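Local coordinates for protein annexin (PDB 4MDU) that binds acidic phospholipid membranes in a calcium-dependent manner, aggregates liposomes, and may lend structural integrity to the tegument of the blood fluke Schistosoma mansoni, at residues Y180-D191 / R235-T245; R290-L298 / L312-D323. All coordinates share one frame; numbering follows the deposited sequence.

Interaction 1 of 2, residues Y180-D191 / R235-T245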
loop_
_atom_site.group_PDB
_atom_site.type_symbol
_atom_site.label_atom_id
_atom_site.label_comp_id
_atom_site.label_asym_id
_atom_site.label_seq_id
_atom_site.Cartn_x
_atom_site.Cartn_y
_atom_site.Cartn_z
ATOM N N TYR B 180 12.451 3.908 9.603
ATOM C CA TYR B 180 13.062 4.832 10.533
ATOM C C TYR B 180 11.987 5.743 11.123
ATOM O O TYR B 180 11.931 5.937 12.347
ATOM C CB TYR B 180 14.163 5.637 9.841
ATOM C CG TYR B 180 14.837 6.639 10.752
ATOM C CD1 TYR B 180 14.265 7.887 10.978
ATOM C CD2 TYR B 180 16.036 6.340 11.394
ATOM C CE1 TYR B 180 14.862 8.812 11.816
ATOM C CE2 TYR B 180 16.656 7.271 12.235
ATOM C CZ TYR B 180 16.060 8.507 12.440
ATOM O OH TYR B 180 16.640 9.451 13.268
ATOM N N ALA B 181 11.117 6.279 10.265
ATOM C CA ALA B 181 10.037 7.153 10.737
ATOM C C ALA B 181 9.102 6.396 11.659
ATOM O O ALA B 181 8.678 6.912 12.696
ATOM C CB ALA B 181 9.254 7.760 9.563
ATOM N N LEU B 182 8.786 5.160 11.282
ATOM C CA LEU B 182 7.930 4.307 12.107
ATOM C C LEU B 182 8.519 4.180 13.509
ATOM O O LEU B 182 7.825 4.391 14.504
ATOM C CB LEU B 182 7.793 2.926 11.463
ATOM C CG LEU B 182 6.438 2.220 11.540
ATOM C CD1 LEU B 182 5.342 3.163 11.134
ATOM C CD2 LEU B 182 6.428 0.962 10.646
ATOM N N LEU B 183 9.809 3.847 13.574
ATOM C CA LEU B 183 10.548 3.760 14.842
ATOM C C LEU B 183 10.541 5.048 15.659
ATOM O O LEU B 183 10.529 5.000 16.888
ATOM C CB LEU B 183 12.003 3.349 14.601
ATOM C CG LEU B 183 12.403 1.882 14.789
ATOM C CD1 LEU B 183 11.366 1.115 15.610
ATOM C CD2 LEU B 183 12.628 1.225 13.440
ATOM N N SER B 184 10.574 6.196 14.989
ATOM C CA SER B 184 10.555 7.466 15.716
ATOM C C SER B 184 9.233 7.667 16.451
ATOM O O SER B 184 9.220 8.168 17.572
ATOM C CB SER B 184 10.843 8.657 14.795
ATOM O OG SER B 184 9.710 8.999 14.021
ATOM N N LEU B 185 8.121 7.267 15.833
ATOM C CA LEU B 185 6.858 7.310 16.551
ATOM C C LEU B 185 6.902 6.401 17.778
ATOM O O LEU B 185 6.462 6.776 18.867
ATOM C CB LEU B 185 5.667 6.916 15.651
ATOM C CG LEU B 185 5.349 7.824 14.462
ATOM C CD1 LEU B 185 4.109 7.329 13.716
ATOM C CD2 LEU B 185 5.177 9.289 14.906
ATOM N N VAL B 186 7.405 5.189 17.599
ATOM C CA VAL B 186 7.445 4.238 18.704
ATOM C C VAL B 186 8.444 4.699 19.795
ATOM O O VAL B 186 8.329 4.333 20.960
ATOM C CB VAL B 186 7.764 2.831 18.196
ATOM C CG1 VAL B 186 8.012 1.879 19.350
ATOM C CG2 VAL B 186 6.596 2.324 17.320
ATOM N N GLN B 187 9.396 5.541 19.420
ATOM C CA GLN B 187 10.269 6.173 20.416
ATOM C C GLN B 187 9.473 6.890 21.517
ATOM O O GLN B 187 9.945 7.009 22.642
ATOM C CB GLN B 187 11.216 7.181 19.759
ATOM C CG GLN B 187 12.160 6.603 18.729
ATOM C CD GLN B 187 13.186 5.662 19.328
ATOM O OE1 GLN B 187 13.248 5.482 20.546
ATOM N NE2 GLN B 187 14.002 5.055 18.470
ATOM N N ALA B 188 8.283 7.385 21.184
ATOM C CA ALA B 188 7.469 8.135 22.151
ATOM C C ALA B 188 8.206 9.377 22.672
ATOM O O ALA B 188 8.176 9.665 23.877
ATOM C CB ALA B 188 7.069 7.229 23.330
ATOM N N GLU B 189 8.894 10.089 21.778
ATOM C CA GLU B 189 9.499 11.367 22.144
ATOM C C GLU B 189 8.999 12.481 21.243
ATOM O O GLU B 189 9.777 13.328 20.805
ATOM C CB GLU B 189 11.029 11.289 22.106
ATOM C CG GLU B 189 11.623 10.522 23.285
ATOM C CD GLU B 189 13.139 10.430 23.206
ATOM O OE1 GLU B 189 13.780 11.484 23.004
ATOM O OE2 GLU B 189 13.687 9.313 23.352
ATOM N N ARG B 190 7.703 12.472 20.956
ATOM C CA ARG B 190 7.095 13.570 20.209
ATOM C C ARG B 190 6.962 14.769 21.154
ATOM O O ARG B 190 6.967 14.594 22.376
ATOM C CB ARG B 190 5.732 13.141 19.652
ATOM C CG ARG B 190 5.769 11.789 18.948
ATOM C CD ARG B 190 4.380 11.217 18.627
ATOM N NE ARG B 190 3.918 11.736 17.355
ATOM C CZ ARG B 190 2.846 11.326 16.688
ATOM N NH1 ARG B 190 2.070 10.333 17.134
ATOM N NH2 ARG B 190 2.575 11.920 15.541
ATOM N N ASP B 191 6.860 15.981 20.611
ATOM C CA ASP B 191 6.659 17.146 21.463
ATOM C C ASP B 191 5.429 16.968 22.315
ATOM O O ASP B 191 4.428 16.419 21.864
ATOM C CB ASP B 191 6.491 18.428 20.655
ATOM C CG ASP B 191 7.692 18.739 19.795
ATOM O OD1 ASP B 191 8.768 18.123 20.001
ATOM O OD2 ASP B 191 7.544 19.592 18.896
ATOM N N ARG B 235 16.354 13.248 7.015
ATOM C CA ARG B 235 15.613 12.955 8.241
ATOM C C ARG B 235 14.749 14.128 8.664
ATOM O O ARG B 235 13.897 13.987 9.541
ATOM C CB ARG B 235 16.576 12.649 9.394
ATOM C CG ARG B 235 17.473 11.445 9.189
ATOM C CD ARG B 235 16.650 10.207 8.898
ATOM N NE ARG B 235 17.455 8.990 8.878
ATOM C CZ ARG B 235 17.101 7.888 8.222
ATOM N NH1 ARG B 235 15.969 7.865 7.523
ATOM N NH2 ARG B 235 17.880 6.816 8.254
ATOM N N ARG B 236 14.990 15.294 8.065
ATOM C CA ARG B 236 14.361 16.534 8.523
ATOM C C ARG B 236 12.840 16.502 8.407
ATOM O O ARG B 236 12.118 16.983 9.295
ATOM C CB ARG B 236 14.935 17.745 7.785
ATOM C CG ARG B 236 16.194 18.323 8.424
ATOM C CD ARG B 236 16.757 19.474 7.602
ATOM N NE ARG B 236 17.078 19.059 6.237
ATOM C CZ ARG B 236 17.630 19.852 5.323
ATOM N NH1 ARG B 236 17.927 21.111 5.623
ATOM N NH2 ARG B 236 17.888 19.383 4.109
ATOM N N ILE B 237 12.345 15.926 7.317
ATOM C CA ILE B 237 10.906 15.806 7.153
ATOM C C ILE B 237 10.366 14.955 8.292
ATOM O O ILE B 237 9.365 15.301 8.914
ATOM C CB ILE B 237 10.540 15.199 5.791
ATOM C CG1 ILE B 237 11.195 16.017 4.677
ATOM C CG2 ILE B 237 9.025 15.145 5.613
ATOM C CD1 ILE B 237 10.758 15.636 3.297
ATOM N N THR B 238 11.046 13.850 8.581
ATOM C CA THR B 238 10.547 12.928 9.591
ATOM C C THR B 238 10.473 13.617 10.932
ATOM O O THR B 238 9.435 13.619 11.590
ATOM C CB THR B 238 11.438 11.700 9.724
ATOM O OG1 THR B 238 11.312 10.899 8.543
ATOM C CG2 THR B 238 11.032 10.887 10.960
ATOM N N ARG B 239 11.590 14.210 11.323
ATOM C CA ARG B 239 11.681 14.894 12.597
ATOM C C ARG B 239 10.515 15.839 12.782
ATOM O O ARG B 239 9.828 15.779 13.802
ATOM N N VAL B 240 10.288 16.717 11.805
ATOM C CA VAL B 240 9.194 17.688 11.928
ATOM C C VAL B 240 7.807 17.031 11.940
ATOM O O VAL B 240 7.024 17.216 12.875
ATOM C CB VAL B 240 9.235 18.788 10.821
ATOM C CG1 VAL B 240 8.010 19.693 10.923
ATOM C CG2 VAL B 240 10.509 19.615 10.923
ATOM N N ILE B 241 7.502 16.264 10.899
ATOM C CA ILE B 241 6.161 15.705 10.775
ATOM C C ILE B 241 5.822 14.792 11.959
ATOM O O ILE B 241 4.767 14.934 12.575
ATOM C CB ILE B 241 5.967 14.993 9.427
ATOM C CG1 ILE B 241 6.064 16.017 8.293
ATOM C CG2 ILE B 241 4.618 14.272 9.375
ATOM C CD1 ILE B 241 5.074 17.141 8.436
ATOM N N CYS B 242 6.728 13.882 12.307
ATOM C CA CYS B 242 6.428 12.921 13.367
ATOM C C CYS B 242 6.448 13.491 14.786
ATOM O O CYS B 242 5.790 12.943 15.665
ATOM C CB CYS B 242 7.333 11.700 13.272
ATOM S SG CYS B 242 7.077 10.792 11.753
ATOM N N ASN B 243 7.162 14.594 15.017
ATOM C CA ASN B 243 7.259 15.105 16.384
ATOM C C ASN B 243 6.387 16.283 16.770
ATOM O O ASN B 243 6.040 16.416 17.935
ATOM C CB ASN B 243 8.724 15.413 16.754
ATOM C CG ASN B 243 9.576 14.167 16.778
ATOM O OD1 ASN B 243 9.267 13.204 17.481
ATOM N ND2 ASN B 243 10.629 14.157 15.970
ATOM N N ARG B 244 6.056 17.168 15.830
ATOM C CA ARG B 244 5.321 18.366 16.236
ATOM C C ARG B 244 3.940 17.967 16.713
ATOM O O ARG B 244 3.383 17.000 16.222
ATOM C CB ARG B 244 5.212 19.373 15.092
ATOM C CG ARG B 244 6.544 19.893 14.602
ATOM C CD ARG B 244 7.419 20.459 15.761
ATOM N NE ARG B 244 8.740 20.802 15.243
ATOM C CZ ARG B 244 9.894 20.391 15.752
ATOM N NH1 ARG B 244 9.917 19.631 16.838
ATOM N NH2 ARG B 244 11.033 20.762 15.175
ATOM N N THR B 245 3.387 18.704 17.668
ATOM C CA THR B 245 2.050 18.410 18.125
ATOM C C THR B 245 1.057 18.708 16.994
ATOM O O THR B 245 1.368 19.446 16.053
ATOM C CB THR B 245 1.691 19.254 19.339
ATOM O OG1 THR B 245 1.420 20.591 18.910
ATOM C CG2 THR B 245 2.841 19.242 20.367
HETATM O O HOH W 1 9.913 10.657 18.967
HETATM O O HOH W 2 3.271 14.495 14.748
HETATM O O HOH W 3 5.111 20.677 18.604
#

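Interaction 2 of 2, residues R290-L298 / L312-D323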
loop_
_atom_site.group_PDB
_atom_site.type_symbol
_atom_site.label_atom_id
_atom_site.label_comp_id
_atom_site.label_asym_id
_atom_site.label_seq_id
_atom_site.Cartn_x
_atom_site.Cartn_y
_atom_site.Cartn_z
ATOM N N ARG B 290 -8.218 15.685 10.064
ATOM C CA ARG B 290 -8.456 14.402 10.716
ATOM C C ARG B 290 -9.797 13.751 10.391
ATOM O O ARG B 290 -9.836 12.560 10.076
ATOM C CB ARG B 290 -8.281 14.494 12.236
ATOM C CG ARG B 290 -8.071 13.104 12.859
ATOM C CD ARG B 290 -8.263 13.108 14.350
ATOM N NE ARG B 290 -7.298 13.981 14.986
ATOM C CZ ARG B 290 -7.336 14.307 16.268
ATOM N NH1 ARG B 290 -8.296 13.824 17.048
ATOM N NH2 ARG B 290 -6.412 15.119 16.768
ATOM N N PRO B 291 -10.908 14.511 10.495
ATOM C CA PRO B 291 -12.190 13.845 10.214
ATOM C C PRO B 291 -12.213 13.155 8.859
ATOM O O PRO B 291 -12.688 12.019 8.778
ATOM C CB PRO B 291 -13.199 14.995 10.272
ATOM C CG PRO B 291 -12.604 15.901 11.346
ATOM C CD PRO B 291 -11.108 15.862 11.057
ATOM N N SER B 292 -11.701 13.817 7.821
ATOM C CA SER B 292 -11.679 13.233 6.488
ATOM C C SER B 292 -10.763 12.030 6.423
ATOM O O SER B 292 -11.119 11.015 5.842
ATOM C CB SER B 292 -11.224 14.252 5.443
ATOM O OG SER B 292 -12.123 15.326 5.373
ATOM N N LEU B 293 -9.570 12.171 7.001
ATOM C CA LEU B 293 -8.575 11.096 7.022
ATOM C C LEU B 293 -9.125 9.801 7.598
ATOM O O LEU B 293 -8.943 8.735 7.024
ATOM C CB LEU B 293 -7.333 11.489 7.842
ATOM C CG LEU B 293 -6.392 10.300 8.147
ATOM C CD1 LEU B 293 -5.591 9.883 6.931
ATOM C CD2 LEU B 293 -5.439 10.638 9.292
ATOM N N ILE B 294 -9.773 9.883 8.752
ATOM C CA ILE B 294 -10.281 8.674 9.375
ATOM C C ILE B 294 -11.585 8.208 8.679
ATOM O O ILE B 294 -11.895 7.020 8.664
ATOM C CB ILE B 294 -10.431 8.834 10.896
ATOM C CG1 ILE B 294 -9.097 9.286 11.496
ATOM C CG2 ILE B 294 -10.840 7.511 11.545
ATOM C CD1 ILE B 294 -9.146 9.487 12.990
ATOM N N ALA B 295 -12.322 9.134 8.074
ATOM C CA ALA B 295 -13.521 8.729 7.322
ATOM C C ALA B 295 -13.082 7.853 6.171
ATOM O O ALA B 295 -13.711 6.843 5.888
ATOM C CB ALA B 295 -14.320 9.943 6.814
ATOM N N GLU B 296 -11.973 8.225 5.532
ATOM C CA GLU B 296 -11.421 7.426 4.436
ATOM C C GLU B 296 -10.873 6.097 4.936
ATOM O O GLU B 296 -11.028 5.070 4.287
ATOM C CB GLU B 296 -10.324 8.192 3.692
ATOM C CG GLU B 296 -10.807 9.492 3.110
ATOM C CD GLU B 296 -9.669 10.360 2.634
ATOM O OE1 GLU B 296 -8.560 9.816 2.431
ATOM O OE2 GLU B 296 -9.886 11.583 2.473
ATOM N N TRP B 297 -10.225 6.118 6.093
ATOM C CA TRP B 297 -9.758 4.874 6.683
ATOM C C TRP B 297 -10.924 3.917 6.918
ATOM O O TRP B 297 -10.845 2.732 6.611
ATOM C CB TRP B 297 -9.054 5.136 8.012
ATOM C CG TRP B 297 -7.676 5.699 7.897
ATOM C CD1 TRP B 297 -6.989 5.987 6.751
ATOM C CD2 TRP B 297 -6.800 6.034 8.987
ATOM N NE1 TRP B 297 -5.745 6.502 7.062
ATOM C CE2 TRP B 297 -5.598 6.527 8.424
ATOM C CE3 TRP B 297 -6.920 5.967 10.384
ATOM C CZ2 TRP B 297 -4.518 6.944 9.205
ATOM C CZ3 TRP B 297 -5.839 6.370 11.166
ATOM C CH2 TRP B 297 -4.654 6.858 10.569
ATOM N N LEU B 298 -11.993 4.439 7.504
ATOM C CA LEU B 298 -13.177 3.637 7.746
ATOM C C LEU B 298 -13.739 3.083 6.422
ATOM O O LEU B 298 -14.025 1.893 6.313
ATOM C CB LEU B 298 -14.209 4.467 8.510
ATOM C CG LEU B 298 -13.884 4.645 9.996
ATOM C CD1 LEU B 298 -14.675 5.784 10.616
ATOM C CD2 LEU B 298 -14.158 3.335 10.731
ATOM N N LEU B 312 -12.154 -1.946 11.001
ATOM C CA LEU B 312 -13.430 -1.259 11.157
ATOM C C LEU B 312 -13.827 -1.139 12.607
ATOM O O LEU B 312 -14.166 -0.046 13.081
ATOM C CB LEU B 312 -14.546 -1.976 10.383
ATOM C CG LEU B 312 -15.939 -1.376 10.587
ATOM C CD1 LEU B 312 -16.001 0.089 10.166
ATOM C CD2 LEU B 312 -16.986 -2.193 9.800
ATOM N N MET B 313 -13.807 -2.264 13.316
ATOM C CA MET B 313 -14.183 -2.244 14.727
ATOM C C MET B 313 -13.111 -1.537 15.596
ATOM O O MET B 313 -13.457 -0.840 16.548
ATOM C CB MET B 313 -14.554 -3.659 15.246
ATOM C CG MET B 313 -13.400 -4.637 15.442
ATOM S SD MET B 313 -13.902 -6.241 16.147
ATOM C CE MET B 313 -13.999 -7.212 14.659
ATOM N N ARG B 314 -11.827 -1.690 15.259
ATOM C CA ARG B 314 -10.780 -0.978 16.010
ATOM C C ARG B 314 -11.000 0.531 15.929
ATOM O O ARG B 314 -11.035 1.227 16.945
ATOM C CB ARG B 314 -9.384 -1.333 15.508
ATOM C CG ARG B 314 -8.264 -0.521 16.213
ATOM C CD ARG B 314 -6.859 -1.042 15.883
ATOM N NE ARG B 314 -6.603 -1.075 14.449
ATOM C CZ ARG B 314 -6.529 -2.187 13.722
ATOM N NH1 ARG B 314 -6.651 -3.381 14.296
ATOM N NH2 ARG B 314 -6.319 -2.108 12.416
ATOM N N LEU B 315 -11.208 1.028 14.715
ATOM C CA LEU B 315 -11.409 2.455 14.508
ATOM C C LEU B 315 -12.635 2.984 15.240
ATOM O O LEU B 315 -12.556 3.994 15.948
ATOM C CB LEU B 315 -11.463 2.780 13.021
ATOM C CG LEU B 315 -10.082 2.645 12.375
ATOM C CD1 LEU B 315 -10.197 2.702 10.882
ATOM C CD2 LEU B 315 -9.069 3.716 12.915
ATOM N N LEU B 316 -13.758 2.288 15.089
ATOM C CA LEU B 316 -14.999 2.664 15.766
ATOM C C LEU B 316 -14.851 2.688 17.295
ATOM O O LEU B 316 -15.219 3.662 17.957
ATOM C CB LEU B 316 -16.112 1.699 15.356
ATOM C CG LEU B 316 -17.052 2.198 14.249
ATOM C CD1 LEU B 316 -16.428 3.349 13.449
ATOM C CD2 LEU B 316 -17.506 1.057 13.348
ATOM N N ILE B 317 -14.338 1.599 17.850
ATOM C CA ILE B 317 -14.112 1.502 19.287
ATOM C C ILE B 317 -13.261 2.673 19.785
ATOM O O ILE B 317 -13.638 3.375 20.729
ATOM C CB ILE B 317 -13.423 0.157 19.637
ATOM C CG1 ILE B 317 -14.390 -1.001 19.318
ATOM C CG2 ILE B 317 -12.949 0.126 21.098
ATOM C CD1 ILE B 317 -13.758 -2.363 19.362
ATOM N N THR B 318 -12.138 2.908 19.120
ATOM C CA THR B 318 -11.196 3.922 19.586
ATOM C C THR B 318 -11.705 5.350 19.351
ATOM O O THR B 318 -11.633 6.193 20.255
ATOM C CB THR B 318 -9.769 3.735 18.986
ATOM O OG1 THR B 318 -9.853 3.611 17.558
ATOM C CG2 THR B 318 -9.127 2.480 19.541
ATOM N N ARG B 319 -12.221 5.625 18.156
ATOM C CA ARG B 319 -12.632 6.996 17.832
ATOM C C ARG B 319 -13.879 7.417 18.587
ATOM O O ARG B 319 -14.164 8.605 18.744
ATOM C CB ARG B 319 -12.845 7.156 16.336
ATOM C CG ARG B 319 -11.542 7.125 15.587
ATOM C CD ARG B 319 -10.724 8.329 16.047
ATOM N NE ARG B 319 -9.426 7.897 16.481
ATOM C CZ ARG B 319 -8.443 8.692 16.879
ATOM N NH1 ARG B 319 -8.580 10.017 16.932
ATOM N NH2 ARG B 319 -7.308 8.129 17.219
ATOM N N SER B 320 -14.609 6.424 19.073
ATOM C CA SER B 320 -15.898 6.672 19.690
ATOM C C SER B 320 -15.790 7.648 20.853
ATOM O O SER B 320 -16.663 8.493 21.046
ATOM C CB SER B 320 -16.536 5.355 20.143
ATOM O OG SER B 320 -15.776 4.727 21.152
ATOM N N GLU B 321 -14.724 7.527 21.637
ATOM C CA GLU B 321 -14.586 8.386 22.796
ATOM C C GLU B 321 -13.705 9.593 22.497
ATOM O O GLU B 321 -13.377 10.347 23.399
ATOM C CB GLU B 321 -14.116 7.615 24.049
ATOM C CG GLU B 321 -12.840 6.806 23.902
ATOM C CD GLU B 321 -12.515 6.004 25.168
ATOM O OE1 GLU B 321 -13.079 4.897 25.339
ATOM O OE2 GLU B 321 -11.708 6.487 25.998
ATOM N N ILE B 322 -13.364 9.803 21.228
ATOM C CA ILE B 322 -12.565 10.979 20.874
ATOM C C ILE B 322 -13.258 11.911 19.893
ATOM O O ILE B 322 -13.633 13.032 20.242
ATOM C CB ILE B 322 -11.176 10.595 20.322
ATOM C CG1 ILE B 322 -10.458 9.672 21.320
ATOM C CG2 ILE B 322 -10.332 11.862 20.071
ATOM C CD1 ILE B 322 -9.225 9.011 20.748
ATOM N N ASP B 323 -13.450 11.452 18.661
ATOM C CA ASP B 323 -13.885 12.372 17.629
ATOM C C ASP B 323 -14.802 11.714 16.593
ATOM O O ASP B 323 -14.964 12.226 15.492
ATOM C CB ASP B 323 -12.649 12.952 16.932
ATOM C CG ASP B 323 -11.644 11.884 16.582
ATOM O OD1 ASP B 323 -11.992 10.677 16.699
ATOM O OD2 ASP B 323 -10.503 12.236 16.211
#

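Interaction 1 of 2, residues Y180-D191 / R235-T245
Arg235 lays its guanidinium flat over the Tyr180 ring, the planes 3° apart and CZ 3.6 Å from the ring atom CG of Tyr180. The result is a stacked cation-pi pair, extended by a CH-pi contact from Arg235 CD. With CG anti to the backbone N (chi1 179°), the Tyr180 ring extends to where the guanidinium lies over its face. One turn on, the Thr238 methyl CG2 sits 3.9 Å from Ala181 CB, while its OG1 turns to Tyr276. Helices 180-187 and 236-243, from annexin repeats 2 and 3 of the all-helical fold, cross here at -37°. Cys242 then packs CB against Leu185 CD2 at 3.6 Å. Cys242 O accepts Arg190 NE at 2.8 Å, the donor nearly in line with the C=O although the N-H itself is bent, with Leu185 CD2 over a face of that guanidinium. Asn243 O takes the amide of Asp191 (N to O, 2.8 Å), while a water bridges Asn243 OD1 to Ser184 O. Arg244 NH1 meets the syn lone pair of Asp191 OD2 at 3.1 Å in a salt bridge; Arg244 NE is salt-bridged to Asp218 as well. A further water links Asp191 OD2 to the backbone N of Thr245, whose methyl CG2 lies 3.6 Å from Asp191 O.

Interaction 2 of 2, residues R290-L298 / L312-D323
Leu298 pushes its CD2 methyl among three leucines of the facing helix in annexin repeat 4, where 290-298 and 312-320 run roughly antiparallel (147°) within the all-helical bundle of the repeat. This is the tightly packed end. CD2 of Leu298 lies 3.5 Å from Leu316 CD1 and 3.6 Å from Leu315 CB, with Leu312 CD1 completing the group. The Leu298 and Leu315 side chains lie alongside with opposite headings, and the Leu315 methyls continue to Trp297: CD1 approaches its CB, whereas CD2 stands at the indole edge, 4.0 Å from CE3. Toward the middle the fit is looser, with Ile294 CG2 4.4 Å from Leu315 CD2. Trp297 is the partly exposed member of an otherwise buried contact.

At the far end apolar packing gives way to charge. Ile294 CD1 lies over one face of the Arg319 guanidinium, 3.6 Å from Arg319 CD, and thus beside a buried salt-bridge network. Arg290 and Arg319 bring their guanidinium planes nearly perpendicular, yet both direct NH1 to Asp323 OD2 from the same face of the carboxylate, a shared anion that probably offsets their mutual charge. Tyr286 adds its OH to Arg319 NH1 and its carbonyl to Arg290 NE. Arg290 NH1 reaches Asp323 OD2 at 2.8 Å, nearly straight at 168°, on the anti side of that oxygen.

The two contacts follow one another along the chain: both segments of interaction 1 precede those of interaction 2. They illustrate two levels of annexin architecture: 180-191 with 235-245 joins repeat 2 to repeat 3, whereas 290-298 with 312-323 lies within repeat 4. Their centres are 22 Å apart and their nearest atoms about 8 Å; interaction 2 lies closer to the centre of the folded chain. Helix 128-136 of repeat 2 connects them, since its Phe135 packs on Leu185 and its Glu133 on Trp297 and Leu315. Each contact has calcium-binding residues close by, Glu173 near Tyr180 and Met302 and Asp346 near Leu312, placing this helical packing next to sites used in calcium-dependent membrane binding.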